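Local coordinates for adenosine deaminase (Burkholderia ambifaria, PDB 4GXW), which binds a zinc ion in a TIM-barrel amidohydrolase fold and probably deaminates adenosine or a related purine, at residues Leu94-Ile97 against Ala98-Leu102; Met141-Ala144 against Ala145-Phe148; Gly242-Ile245 against Val246-Pro249; Ala313-Leu316 against Met317-Phe321; Gly322-Ile325 against Ala326-Lys329. All coordinates share one frame; numbering follows the deposited sequence.

Contact 1: residues Leu94-Ile97 against Ala98-Leu102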
loop_
_atom_site.group_PDB
_atom_site.type_symbol
_atom_site.label_atom_id
_atom_site.label_comp_id
_atom_site.label_asym_id
_atom_site.label_seq_id
_atom_site.Cartn_x
_atom_site.Cartn_y
_atom_site.Cartn_z
ATOM N N LEU A 94 14.864 6.384 -9.919
ATOM C CA LEU A 94 14.302 5.839 -8.684
ATOM C C LEU A 94 14.242 6.909 -7.599
ATOM O O LEU A 94 13.268 6.975 -6.844
ATOM C CB LEU A 94 15.116 4.641 -8.204
ATOM C CG LEU A 94 15.057 3.440 -9.151
ATOM C CD1 LEU A 94 16.084 2.384 -8.765
ATOM C CD2 LEU A 94 13.674 2.834 -9.176
ATOM N N ARG A 95 15.274 7.749 -7.521
ATOM C CA ARG A 95 15.252 8.880 -6.602
ATOM C C ARG A 95 14.042 9.756 -6.917
ATOM O O ARG A 95 13.261 10.118 -6.020
ATOM C CB ARG A 95 16.520 9.736 -6.731
ATOM C CG ARG A 95 16.516 10.944 -5.787
ATOM C CD ARG A 95 17.355 12.123 -6.276
ATOM N NE ARG A 95 17.058 12.473 -7.661
ATOM C CZ ARG A 95 16.034 13.223 -8.061
ATOM N NH1 ARG A 95 15.182 13.753 -7.189
ATOM N NH2 ARG A 95 15.868 13.463 -9.356
ATOM N N ARG A 96 13.892 10.108 -8.190
ATOM C CA ARG A 96 12.793 10.981 -8.603
ATOM C C ARG A 96 11.416 10.427 -8.232
ATOM O O ARG A 96 10.576 11.144 -7.668
ATOM C CB ARG A 96 12.859 11.284 -10.104
ATOM C CG ARG A 96 11.760 12.223 -10.565
ATOM C CD ARG A 96 11.901 12.562 -12.031
ATOM N NE ARG A 96 10.801 13.408 -12.479
ATOM C CZ ARG A 96 10.706 13.938 -13.692
ATOM N NH1 ARG A 96 11.651 13.718 -14.590
ATOM N NH2 ARG A 96 9.664 14.691 -13.999
ATOM N N ILE A 97 11.162 9.164 -8.553
ATOM C CA ILE A 97 9.824 8.645 -8.302
ATOM C C ILE A 97 9.551 8.452 -6.807
ATOM O O ILE A 97 8.409 8.614 -6.369
ATOM C CB ILE A 97 9.455 7.401 -9.157
ATOM C CG1 ILE A 97 10.370 6.211 -8.872
ATOM C CG2 ILE A 97 9.472 7.769 -10.641
ATOM C CD1 ILE A 97 9.890 4.945 -9.543
ATOM N N ALA A 98 10.588 8.159 -6.022
ATOM C CA ALA A 98 10.421 8.087 -4.569
ATOM C C ALA A 98 10.069 9.465 -4.004
ATOM O O ALA A 98 9.143 9.605 -3.202
ATOM C CB ALA A 98 11.672 7.519 -3.901
ATOM N N TYR A 99 10.799 10.484 -4.445
ATOM C CA TYR A 99 10.589 11.845 -3.972
ATOM C C TYR A 99 9.194 12.329 -4.356
ATOM O O TYR A 99 8.493 12.930 -3.533
ATOM C CB TYR A 99 11.664 12.760 -4.558
ATOM C CG TYR A 99 11.556 14.218 -4.179
ATOM C CD1 TYR A 99 12.027 14.678 -2.957
ATOM C CD2 TYR A 99 11.004 15.144 -5.061
ATOM C CE1 TYR A 99 11.949 16.018 -2.625
ATOM C CE2 TYR A 99 10.922 16.492 -4.731
ATOM C CZ TYR A 99 11.395 16.920 -3.511
ATOM O OH TYR A 99 11.315 18.260 -3.175
ATOM N N GLU A 100 8.780 12.057 -5.594
ATOM C CA GLU A 100 7.472 12.524 -6.061
ATOM C C GLU A 100 6.311 11.799 -5.384
ATOM O O GLU A 100 5.286 12.411 -5.091
ATOM C CB GLU A 100 7.370 12.445 -7.592
ATOM C CG GLU A 100 8.324 13.410 -8.274
ATOM C CD GLU A 100 8.215 13.453 -9.783
ATOM O OE1 GLU A 100 7.424 12.680 -10.368
ATOM O OE2 GLU A 100 8.935 14.281 -10.396
ATOM N N TYR A 101 6.469 10.505 -5.129
ATOM C CA TYR A 101 5.462 9.761 -4.377
ATOM C C TYR A 101 5.306 10.365 -2.982
ATOM O O TYR A 101 4.189 10.660 -2.544
ATOM C CB TYR A 101 5.794 8.260 -4.290
ATOM C CG TYR A 101 5.105 7.599 -3.118
ATOM C CD1 TYR A 101 3.714 7.592 -3.011
ATOM C CD2 TYR A 101 5.841 7.035 -2.087
ATOM C CE1 TYR A 101 3.081 7.020 -1.911
ATOM C CE2 TYR A 101 5.223 6.461 -0.988
ATOM C CZ TYR A 101 3.848 6.455 -0.904
ATOM O OH TYR A 101 3.247 5.873 0.196
ATOM N N LEU A 102 6.423 10.581 -2.296
ATOM C CA LEU A 102 6.371 11.088 -0.934
ATOM C C LEU A 102 5.807 12.510 -0.884
ATOM O O LEU A 102 5.074 12.855 0.049
ATOM C CB LEU A 102 7.735 10.976 -0.238
ATOM C CG LEU A 102 8.186 9.532 0.002
ATOM C CD1 LEU A 102 9.655 9.452 0.376
ATOM C CD2 LEU A 102 7.323 8.854 1.063
HETATM O O HOH W 1 7.995 16.262 -12.006
#

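Contact 2: residues Met141-Ala144 against Ala145-Phe148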
loop_
_atom_site.group_PDB
_atom_site.type_symbol
_atom_site.label_atom_id
_atom_site.label_comp_id
_atom_site.label_asym_id
_atom_site.label_seq_id
_atom_site.Cartn_x
_atom_site.Cartn_y
_atom_site.Cartn_z
ATOM N N MET A 141 13.999 9.726 -0.314
ATOM C CA MET A 141 13.359 9.734 1.005
ATOM C C MET A 141 13.872 10.864 1.887
ATOM O O MET A 141 13.081 11.589 2.491
ATOM C CB MET A 141 13.569 8.390 1.707
ATOM C CG MET A 141 12.939 7.237 0.947
ATOM S SD MET A 141 13.459 5.622 1.537
ATOM C CE MET A 141 12.622 5.529 3.108
ATOM N N ARG A 142 15.187 11.034 1.946
ATOM C CA ARG A 142 15.766 12.063 2.803
ATOM C C ARG A 142 15.410 13.458 2.303
ATOM O O ARG A 142 15.091 14.346 3.102
ATOM C CB ARG A 142 17.278 11.860 2.927
ATOM C CG ARG A 142 17.627 10.644 3.767
ATOM C CD ARG A 142 19.108 10.303 3.774
ATOM N NE ARG A 142 19.347 9.059 4.502
ATOM C CZ ARG A 142 20.497 8.395 4.500
ATOM N NH1 ARG A 142 21.538 8.859 3.815
ATOM N NH2 ARG A 142 20.596 7.263 5.181
ATOM N N ASP A 143 15.405 13.638 0.983
ATOM C CA ASP A 143 14.986 14.908 0.387
ATOM C C ASP A 143 13.520 15.229 0.693
ATOM O O ASP A 143 13.174 16.377 0.963
ATOM C CB ASP A 143 15.188 14.921 -1.136
ATOM C CG ASP A 143 16.647 14.958 -1.545
ATOM O OD1 ASP A 143 17.518 15.225 -0.691
ATOM O OD2 ASP A 143 16.917 14.736 -2.745
ATOM N N ALA A 144 12.660 14.211 0.653
ATOM C CA ALA A 144 11.236 14.419 0.928
ATOM C C ALA A 144 10.992 14.730 2.404
ATOM O O ALA A 144 10.101 15.524 2.733
ATOM C CB ALA A 144 10.418 13.209 0.497
ATOM N N ALA A 145 11.754 14.099 3.296
ATOM C CA ALA A 145 11.647 14.434 4.715
ATOM C C ALA A 145 12.029 15.896 4.935
ATOM O O ALA A 145 11.350 16.624 5.663
ATOM C CB ALA A 145 12.516 13.518 5.555
ATOM N N ARG A 146 13.104 16.322 4.280
ATOM C CA ARG A 146 13.593 17.690 4.368
ATOM C C ARG A 146 12.580 18.696 3.823
ATOM O O ARG A 146 12.333 19.745 4.436
ATOM C CB ARG A 146 14.897 17.792 3.573
ATOM C CG ARG A 146 15.527 19.172 3.523
ATOM C CD ARG A 146 16.553 19.245 2.401
ATOM N NE ARG A 146 15.923 19.081 1.094
ATOM C CZ ARG A 146 16.563 18.721 -0.013
ATOM N NH1 ARG A 146 17.870 18.483 0.015
ATOM N NH2 ARG A 146 15.897 18.598 -1.152
ATOM N N ASP A 147 11.998 18.378 2.671
ATOM C CA ASP A 147 11.143 19.324 1.953
ATOM C C ASP A 147 9.674 19.327 2.390
ATOM O O ASP A 147 9.019 20.376 2.352
ATOM C CB ASP A 147 11.239 19.102 0.438
ATOM C CG ASP A 147 12.618 19.421 -0.116
ATOM O OD1 ASP A 147 13.405 20.103 0.578
ATOM O OD2 ASP A 147 12.924 19.001 -1.252
ATOM N N PHE A 148 9.160 18.173 2.813
ATOM C CA PHE A 148 7.734 18.043 3.123
ATOM C C PHE A 148 7.452 17.538 4.540
ATOM O O PHE A 148 6.292 17.485 4.963
ATOM C CB PHE A 148 7.052 17.142 2.088
ATOM C CG PHE A 148 7.513 17.390 0.682
ATOM C CD1 PHE A 148 7.241 18.596 0.050
ATOM C CD2 PHE A 148 8.236 16.425 -0.006
ATOM C CE1 PHE A 148 7.676 18.832 -1.244
ATOM C CE2 PHE A 148 8.671 16.654 -1.298
ATOM C CZ PHE A 148 8.391 17.858 -1.919
#

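Contact 3: residues Gly242-Ile245 against Val246-Pro249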
loop_
_atom_site.group_PDB
_atom_site.type_symbol
_atom_site.label_atom_id
_atom_site.label_comp_id
_atom_site.label_asym_id
_atom_site.label_seq_id
_atom_site.Cartn_x
_atom_site.Cartn_y
_atom_site.Cartn_z
ATOM N N GLY A 242 -5.065 -10.019 2.900
ATOM C CA GLY A 242 -5.584 -11.001 3.832
ATOM C C GLY A 242 -7.051 -11.338 3.703
ATOM O O GLY A 242 -7.583 -12.019 4.567
ATOM N N TYR A 243 -7.690 -10.931 2.607
ATOM C CA TYR A 243 -9.159 -10.914 2.514
ATOM C C TYR A 243 -9.832 -12.251 2.777
ATOM O O TYR A 243 -10.868 -12.311 3.450
ATOM C CB TYR A 243 -9.634 -10.359 1.156
ATOM C CG TYR A 243 -9.016 -9.027 0.846
ATOM C CD1 TYR A 243 -9.155 -7.959 1.728
ATOM C CD2 TYR A 243 -8.267 -8.832 -0.304
ATOM C CE1 TYR A 243 -8.555 -6.739 1.471
ATOM C CE2 TYR A 243 -7.676 -7.609 -0.579
ATOM C CZ TYR A 243 -7.815 -6.570 0.322
ATOM O OH TYR A 243 -7.212 -5.353 0.099
ATOM N N THR A 244 -9.269 -13.323 2.235
ATOM C CA THR A 244 -9.936 -14.616 2.337
ATOM C C THR A 244 -9.927 -15.210 3.749
ATOM O O THR A 244 -10.563 -16.233 3.995
ATOM C CB THR A 244 -9.366 -15.615 1.326
ATOM O OG1 THR A 244 -7.952 -15.707 1.509
ATOM C CG2 THR A 244 -9.654 -15.152 -0.110
ATOM N N ILE A 245 -9.226 -14.565 4.678
ATOM C CA ILE A 245 -9.254 -15.007 6.071
ATOM C C ILE A 245 -10.680 -15.005 6.630
ATOM O O ILE A 245 -10.977 -15.758 7.554
ATOM C CB ILE A 245 -8.299 -14.175 6.970
ATOM C CG1 ILE A 245 -7.994 -14.923 8.269
ATOM C CG2 ILE A 245 -8.862 -12.792 7.240
ATOM C CD1 ILE A 245 -7.209 -14.108 9.270
ATOM N N VAL A 246 -11.572 -14.201 6.048
ATOM C CA VAL A 246 -12.958 -14.162 6.513
ATOM C C VAL A 246 -13.654 -15.510 6.330
ATOM O O VAL A 246 -14.688 -15.762 6.952
ATOM C CB VAL A 246 -13.793 -13.056 5.836
ATOM C CG1 VAL A 246 -13.144 -11.694 6.043
ATOM C CG2 VAL A 246 -13.986 -13.357 4.352
ATOM N N ASP A 247 -13.081 -16.372 5.491
ATOM C CA ASP A 247 -13.609 -17.721 5.281
ATOM C C ASP A 247 -13.385 -18.623 6.496
ATOM O O ASP A 247 -13.986 -19.693 6.592
ATOM C CB ASP A 247 -12.969 -18.371 4.048
ATOM C CG ASP A 247 -13.321 -17.662 2.756
ATOM O OD1 ASP A 247 -14.351 -16.964 2.714
ATOM O OD2 ASP A 247 -12.571 -17.819 1.771
ATOM N N ASN A 248 -12.525 -18.195 7.417
ATOM C CA ASN A 248 -12.171 -18.998 8.588
ATOM C C ASN A 248 -12.324 -18.169 9.861
ATOM O O ASN A 248 -11.364 -17.565 10.338
ATOM C CB ASN A 248 -10.728 -19.513 8.455
ATOM C CG ASN A 248 -10.328 -20.483 9.564
ATOM O OD1 ASN A 248 -10.897 -20.484 10.652
ATOM N ND2 ASN A 248 -9.319 -21.299 9.290
ATOM N N PRO A 249 -13.543 -18.124 10.411
ATOM C CA PRO A 249 -13.715 -17.307 11.616
ATOM C C PRO A 249 -12.874 -17.783 12.807
ATOM O O PRO A 249 -12.549 -16.959 13.662
ATOM C CB PRO A 249 -15.221 -17.391 11.906
ATOM C CG PRO A 249 -15.751 -18.494 11.038
ATOM C CD PRO A 249 -14.823 -18.606 9.866
#

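Contact 4: residues Ala313-Leu316 against Met317-Phe321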
loop_
_atom_site.group_PDB
_atom_site.type_symbol
_atom_site.label_atom_id
_atom_site.label_comp_id
_atom_site.label_asym_id
_atom_site.label_seq_id
_atom_site.Cartn_x
_atom_site.Cartn_y
_atom_site.Cartn_z
ATOM N N ALA A 313 -8.888 7.115 -0.518
ATOM C CA ALA A 313 -8.948 5.770 0.032
ATOM C C ALA A 313 -9.707 5.747 1.356
ATOM O O ALA A 313 -10.549 4.879 1.584
ATOM C CB ALA A 313 -7.540 5.183 0.182
ATOM N N TRP A 314 -9.430 6.732 2.206
ATOM C CA TRP A 314 -10.158 6.898 3.454
ATOM C C TRP A 314 -11.646 7.209 3.209
ATOM O O TRP A 314 -12.527 6.630 3.850
ATOM C CB TRP A 314 -9.457 7.957 4.335
ATOM C CG TRP A 314 -8.242 7.371 4.957
ATOM C CD1 TRP A 314 -7.018 7.215 4.378
ATOM C CD2 TRP A 314 -8.152 6.769 6.258
ATOM N NE1 TRP A 314 -6.160 6.576 5.248
ATOM C CE2 TRP A 314 -6.835 6.289 6.404
ATOM C CE3 TRP A 314 -9.053 6.604 7.313
ATOM C CZ2 TRP A 314 -6.400 5.649 7.569
ATOM C CZ3 TRP A 314 -8.621 5.971 8.463
ATOM C CH2 TRP A 314 -7.307 5.501 8.581
ATOM N N GLU A 315 -11.920 8.094 2.254
ATOM C CA GLU A 315 -13.297 8.425 1.885
ATOM C C GLU A 315 -14.110 7.174 1.520
ATOM O O GLU A 315 -15.236 7.003 1.992
ATOM C CB GLU A 315 -13.305 9.410 0.715
ATOM C CG GLU A 315 -14.693 9.657 0.141
ATOM C CD GLU A 315 -14.686 10.613 -1.034
ATOM O OE1 GLU A 315 -13.781 11.474 -1.096
ATOM O OE2 GLU A 315 -15.585 10.507 -1.906
ATOM N N LEU A 316 -13.528 6.291 0.703
ATOM C CA LEU A 316 -14.235 5.088 0.262
ATOM C C LEU A 316 -14.687 4.198 1.417
ATOM O O LEU A 316 -15.754 3.587 1.355
ATOM C CB LEU A 316 -13.374 4.276 -0.711
ATOM C CG LEU A 316 -13.186 4.877 -2.104
ATOM C CD1 LEU A 316 -12.225 4.024 -2.923
ATOM C CD2 LEU A 316 -14.522 5.033 -2.822
ATOM N N MET A 317 -13.876 4.113 2.466
ATOM C CA MET A 317 -14.257 3.316 3.632
ATOM C C MET A 317 -15.579 3.804 4.233
ATOM O O MET A 317 -16.422 3.006 4.653
ATOM C CB MET A 317 -13.153 3.356 4.689
ATOM C CG MET A 317 -11.801 2.908 4.182
ATOM S SD MET A 317 -11.737 1.188 3.631
ATOM C CE MET A 317 -11.625 0.330 5.189
ATOM N N PHE A 318 -15.748 5.122 4.247
ATOM C CA PHE A 318 -16.942 5.784 4.757
ATOM C C PHE A 318 -18.087 5.789 3.734
ATOM O O PHE A 318 -19.235 5.512 4.079
ATOM C CB PHE A 318 -16.565 7.215 5.165
ATOM C CG PHE A 318 -17.705 8.032 5.717
ATOM C CD1 PHE A 318 -17.979 8.034 7.077
ATOM C CD2 PHE A 318 -18.477 8.829 4.882
ATOM C CE1 PHE A 318 -19.018 8.798 7.589
ATOM C CE2 PHE A 318 -19.514 9.595 5.390
ATOM C CZ PHE A 318 -19.785 9.574 6.744
ATOM N N SER A 319 -17.789 6.105 2.476
ATOM C CA SER A 319 -18.857 6.310 1.499
ATOM C C SER A 319 -19.450 5.008 0.974
ATOM O O SER A 319 -20.624 4.960 0.636
ATOM C CB SER A 319 -18.351 7.145 0.315
ATOM O OG SER A 319 -17.302 6.469 -0.359
ATOM N N HIS A 320 -18.628 3.970 0.874
ATOM C CA HIS A 320 -19.057 2.721 0.233
ATOM C C HIS A 320 -19.112 1.515 1.162
ATOM O O HIS A 320 -19.938 0.619 0.959
ATOM C CB HIS A 320 -18.150 2.374 -0.951
ATOM C CG HIS A 320 -18.345 3.244 -2.153
ATOM N ND1 HIS A 320 -18.026 4.587 -2.171
ATOM C CD2 HIS A 320 -18.818 2.955 -3.389
ATOM C CE1 HIS A 320 -18.294 5.087 -3.364
ATOM N NE2 HIS A 320 -18.776 4.117 -4.123
ATOM N N PHE A 321 -18.257 1.483 2.176
ATOM C CA PHE A 321 -18.098 0.264 2.957
ATOM C C PHE A 321 -18.742 0.287 4.347
ATOM O O PHE A 321 -18.552 -0.641 5.141
ATOM C CB PHE A 321 -16.631 -0.170 2.972
ATOM C CG PHE A 321 -16.145 -0.599 1.620
ATOM C CD1 PHE A 321 -16.507 -1.836 1.117
ATOM C CD2 PHE A 321 -15.389 0.248 0.825
ATOM C CE1 PHE A 321 -16.096 -2.241 -0.139
ATOM C CE2 PHE A 321 -14.972 -0.145 -0.435
ATOM C CZ PHE A 321 -15.319 -1.400 -0.915
HETATM O O HOH W 2 -16.898 8.290 -2.524
#

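Contact 5: residues Gly322-Ile325 against Ala326-Lys329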
loop_
_atom_site.group_PDB
_atom_site.type_symbol
_atom_site.label_atom_id
_atom_site.label_comp_id
_atom_site.label_asym_id
_atom_site.label_seq_id
_atom_site.Cartn_x
_atom_site.Cartn_y
_atom_site.Cartn_z
ATOM N N GLY A 322 -19.522 1.327 4.614
ATOM C CA GLY A 322 -20.333 1.385 5.814
ATOM C C GLY A 322 -19.596 1.669 7.106
ATOM O O GLY A 322 -20.153 1.480 8.184
ATOM N N PHE A 323 -18.357 2.131 7.017
ATOM C CA PHE A 323 -17.603 2.403 8.233
ATOM C C PHE A 323 -17.886 3.806 8.741
ATOM O O PHE A 323 -17.931 4.762 7.964
ATOM C CB PHE A 323 -16.116 2.158 8.006
ATOM C CG PHE A 323 -15.795 0.722 7.731
ATOM C CD1 PHE A 323 -16.098 -0.256 8.673
ATOM C CD2 PHE A 323 -15.233 0.337 6.522
ATOM C CE1 PHE A 323 -15.818 -1.598 8.423
ATOM C CE2 PHE A 323 -14.945 -1.000 6.266
ATOM C CZ PHE A 323 -15.244 -1.965 7.219
ATOM N N THR A 324 -18.081 3.917 10.049
ATOM C CA THR A 324 -18.411 5.198 10.662
ATOM C C THR A 324 -17.169 6.020 10.963
ATOM O O THR A 324 -16.038 5.525 10.868
ATOM C CB THR A 324 -19.126 4.989 11.990
ATOM O OG1 THR A 324 -18.234 4.325 12.893
ATOM C CG2 THR A 324 -20.401 4.155 11.793
ATOM N N ILE A 325 -17.389 7.271 11.357
ATOM C CA ILE A 325 -16.298 8.125 11.805
ATOM C C ILE A 325 -15.501 7.454 12.929
ATOM O O ILE A 325 -14.266 7.431 12.901
ATOM C CB ILE A 325 -16.818 9.493 12.267
ATOM C CG1 ILE A 325 -17.494 10.224 11.101
ATOM C CG2 ILE A 325 -15.675 10.321 12.815
ATOM C CD1 ILE A 325 -16.537 10.626 9.993
ATOM N N ALA A 326 -16.209 6.864 13.887
ATOM C CA ALA A 326 -15.568 6.132 14.973
ATOM C C ALA A 326 -14.717 4.965 14.463
ATOM O O ALA A 326 -13.611 4.742 14.951
ATOM C CB ALA A 326 -16.611 5.637 15.962
ATOM N N ASP A 327 -15.230 4.223 13.483
ATOM C CA ASP A 327 -14.443 3.160 12.853
ATOM C C ASP A 327 -13.154 3.705 12.238
ATOM O O ASP A 327 -12.088 3.099 12.366
ATOM C CB ASP A 327 -15.246 2.449 11.755
ATOM C CG ASP A 327 -16.381 1.611 12.293
ATOM O OD1 ASP A 327 -16.251 1.039 13.402
ATOM O OD2 ASP A 327 -17.411 1.504 11.586
ATOM N N LEU A 328 -13.256 4.839 11.550
ATOM C CA LEU A 328 -12.079 5.464 10.941
ATOM C C LEU A 328 -11.033 5.862 11.991
ATOM O O LEU A 328 -9.837 5.721 11.750
ATOM C CB LEU A 328 -12.468 6.659 10.056
ATOM C CG LEU A 328 -12.688 6.355 8.564
ATOM C CD1 LEU A 328 -13.673 5.209 8.349
ATOM C CD2 LEU A 328 -13.138 7.611 7.816
ATOM N N LYS A 329 -11.472 6.327 13.158
ATOM C CA LYS A 329 -10.518 6.613 14.224
ATOM C C LYS A 329 -9.739 5.351 14.611
ATOM O O LYS A 329 -8.517 5.389 14.797
ATOM C CB LYS A 329 -11.220 7.205 15.452
ATOM C CG LYS A 329 -10.253 7.733 16.507
ATOM C CD LYS A 329 -10.969 8.322 17.703
ATOM C CE LYS A 329 -9.972 8.820 18.747
ATOM N NZ LYS A 329 -10.675 9.445 19.903
#

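Contact 1: residues Leu94-Ile97 against Ala98-Leu102
OE2 of E100 is gripped by NE of R96, one turn earlier in the helix, and by a water that R96 also holds. NE of R96 donates to OE2 of E100 at 2.9 Å in a nearly straight salt bridge (167°). The water donates to the same OE2 over 2.7 Å and accepts from NH2 of R96, so that it closes a ring between the two charged groups. The oxygen lies at the edge of the guanidinium, close to its plane, but the arginine reaches it from above the carboxylate, the two planes being 77° apart. R96 gets there with CG anti to its backbone N (chi1 -178°) and an extended chain; its length and the shorter reach of glutamate suit an i to i+4 pair. The other oxygen of E100, OE1, is bonded to T46.

Beneath the side chains run regular backbone bonds, among them N of Y99 to O of R95 at 2.9 Å. I97 packs on L38 and V42, and Y101 on C36 and A41, while the hydroxyl of Y101 bonds E33. L94 packs on A133 and I137 of helix 130-148, and L102 on A144. This is an alpha-helix with an i to i+4 salt bridge on its polar side, in the outer helical layer of the TIM barrel; the side chain of Y101 lies about 8 Å from that of the zinc ligand H35.

Contact 2: residues Met141-Ala144 against Ala145-Phe148
D143 and R146 carry opposite charges side by side at the partly exposed edge of the helix, beside Y99, their flat ends stacked with planes 15° apart. OD1 of D143 lies over one face of the guanidinium, 3.4 Å from NH1 of R146, and no N-H points at it, which makes this an ion pair of charges alone. The directed bonds of R146 go to D147 instead: NE of R146 gives 2.8 Å to OD1 of D147, and NH2 of R146 gives 3.0 Å to OD2 of D147, almost straight at 176°. A bend at chi3 (64°) turns the arginine for this side-on, two-nitrogen grip, and the three residues form a salt-bridge network. OD2 of D147 is also bonded to the hydroxyl of Y99 on helix 91-106.

Backbone hydrogen bonding is that of an alpha-helix nearing its end, the last bond being N of F148 to O of A144 at 2.8 Å.

Apolar contact is small: CB of A144 meets CD2 of F148 at 3.9 Å, and CB of D147 sits over the centre of the F148 ring.

On the inner side, M141 reaches A152 and L154 of strand 151-159, whereas A144, short enough for close approach, meets L102 of helix 91-106, and F148 touches E103 and A106 there.

Contact 3: residues Gly242-Ile245 against Val246-Pro249
V246 sets both its methyls against the carbonyl oxygen of Y243, CG2 of V246 lying 3.4 Å from that O, while N of V246 donates to the same O of Y243 over 3.3 Å. Two more bonds of this three-residue spacing follow: N of D247 to O of T244 at 2.9 Å, and N of N248 to O of I245 at 2.9 Å. Each donor stands above the carbonyl plane, consistent with the tight winding of a 3-10 turn.

The well-packed part faces inward. I245 packs on V227, C252, Y255 and F262, a place for a branched apolar chain. V246 packs on M289 and L292, and OG1 of T244 bonds the carbonyl of M222. Y243 extends away from the turn toward V264 and P285, and its hydroxyl is held by H241 and by the backbone N of V265; its side chain lies about 8 Å from the zinc ion.

D247 belongs to the solvent side, as fits a charged residue. CB of D247 rests 3.2 Å from O of T244, while its carboxylate makes no hydrogen bond to T244.

Following strand 238-239, the 3-10 turn passes beside helix 224-232, where D247 and N248 touch W224, and delivers the chain through the N-cap residue N248 to helix 249-258.

Contact 4: residues Ala313-Leu316 against Met317-Phe321
Helix 310-319 runs out within this stretch, and its last bonds become uneven. N of S319 donates to O of E315 at 2.7 Å, nearly in line with the C=O, and N of H320 donates to O of L316 at 2.9 Å. Weaker bonds lie around them: N of F318 to O of E315 within the helix, and N of F321 to O of L316 where the chain leaves it.

Among the side chains, S319 is central. Its OG stands between the backbone N and the carbonyl carbon (chi1 62°), and OG of S319 lies 2.7 Å from ND1 of H320 in a hydrogen bond that either group could donate. OG of S319 also shares a water with E315: the water gives 2.6 Å to OE2 of E315. The serine, small and polar, thus links the carboxylate indirectly with the imidazole, whose NE2 bonds the carbonyl of P10. L316 lays CD2 by the imidazole of H320, 3.6 Å from ND1. F321 brings CD2 to 3.4 Å from O of L316, and its ring meets W280 edge-to-face.

M317, bent at chi2 and chi3, packs on I296 and P298 of strand 295-298, beside F331 of helix 325-338. This is the C-terminal end of a helix in the TIM-barrel shell: apolar and aromatic chains face strand 295-298 and helix 325-338, with a serine-histidine pair at its end.

Contact 5: residues Gly322-Ile325 against Ala326-Lys329
T324 and D327 form a capping box at the start of helix 325-338, their side chains crossing obliquely so that each answers the backbone of the other. N of D327 donates to OG1 of T324 over 3.1 Å, and N of T324 donates to OD2 of D327 over 2.9 Å, both nearly straight. The carboxylate oxygen is met on its anti side, 30° out of the carboxylate plane. OG1 of T324 occupies the position between its backbone N and carbonyl carbon (chi1 63°), which turns it back to the first turn of the helix. Threonine suits the N-cap by its short hydroxyl, and aspartate the third helical position by its reach; its negative charge would probably interact favourably with the positive end of the helix dipole.

F323 stands at about a right angle to D327, ring and carboxylate planes 85° apart. OD2 of D327 lies at the ring edge, near its plane, 3.6 Å from CD1 of F323, where the C-H groups carry partial positive charge. One residue on from D327, L328 brings CD1 to 3.9 Å from CB of F323; both are buried, and the ring of F323 meets F331 edge-to-face. I325 packs on helix 343-371, where K329 salt-bridges D358. Behind the cap the helix bonds begin at once, N of L328 reaching O of T324 at 2.9 Å.

In the fold
The five contacts follow one another along the chain without overlap, all within the TIM-barrel fold. Contacts 1 and 2 are neighbours, their centres 10 Å apart on helices 91-106 and 130-148, joined by the probable hydrogen bond of Y99 OH to D147 OD2. Contacts 4 and 5, with centres 9 Å apart, end one helix and begin the next; M317 O and F323 N probably bond across them. Contact 3, between strand 238-239 and helix 249-258, stands apart, 21 Å from each of these two and 34 Å from contact 1 between centres. Contacts 1, 3 and 4 lie nearer the zinc site than contacts 2 and 5.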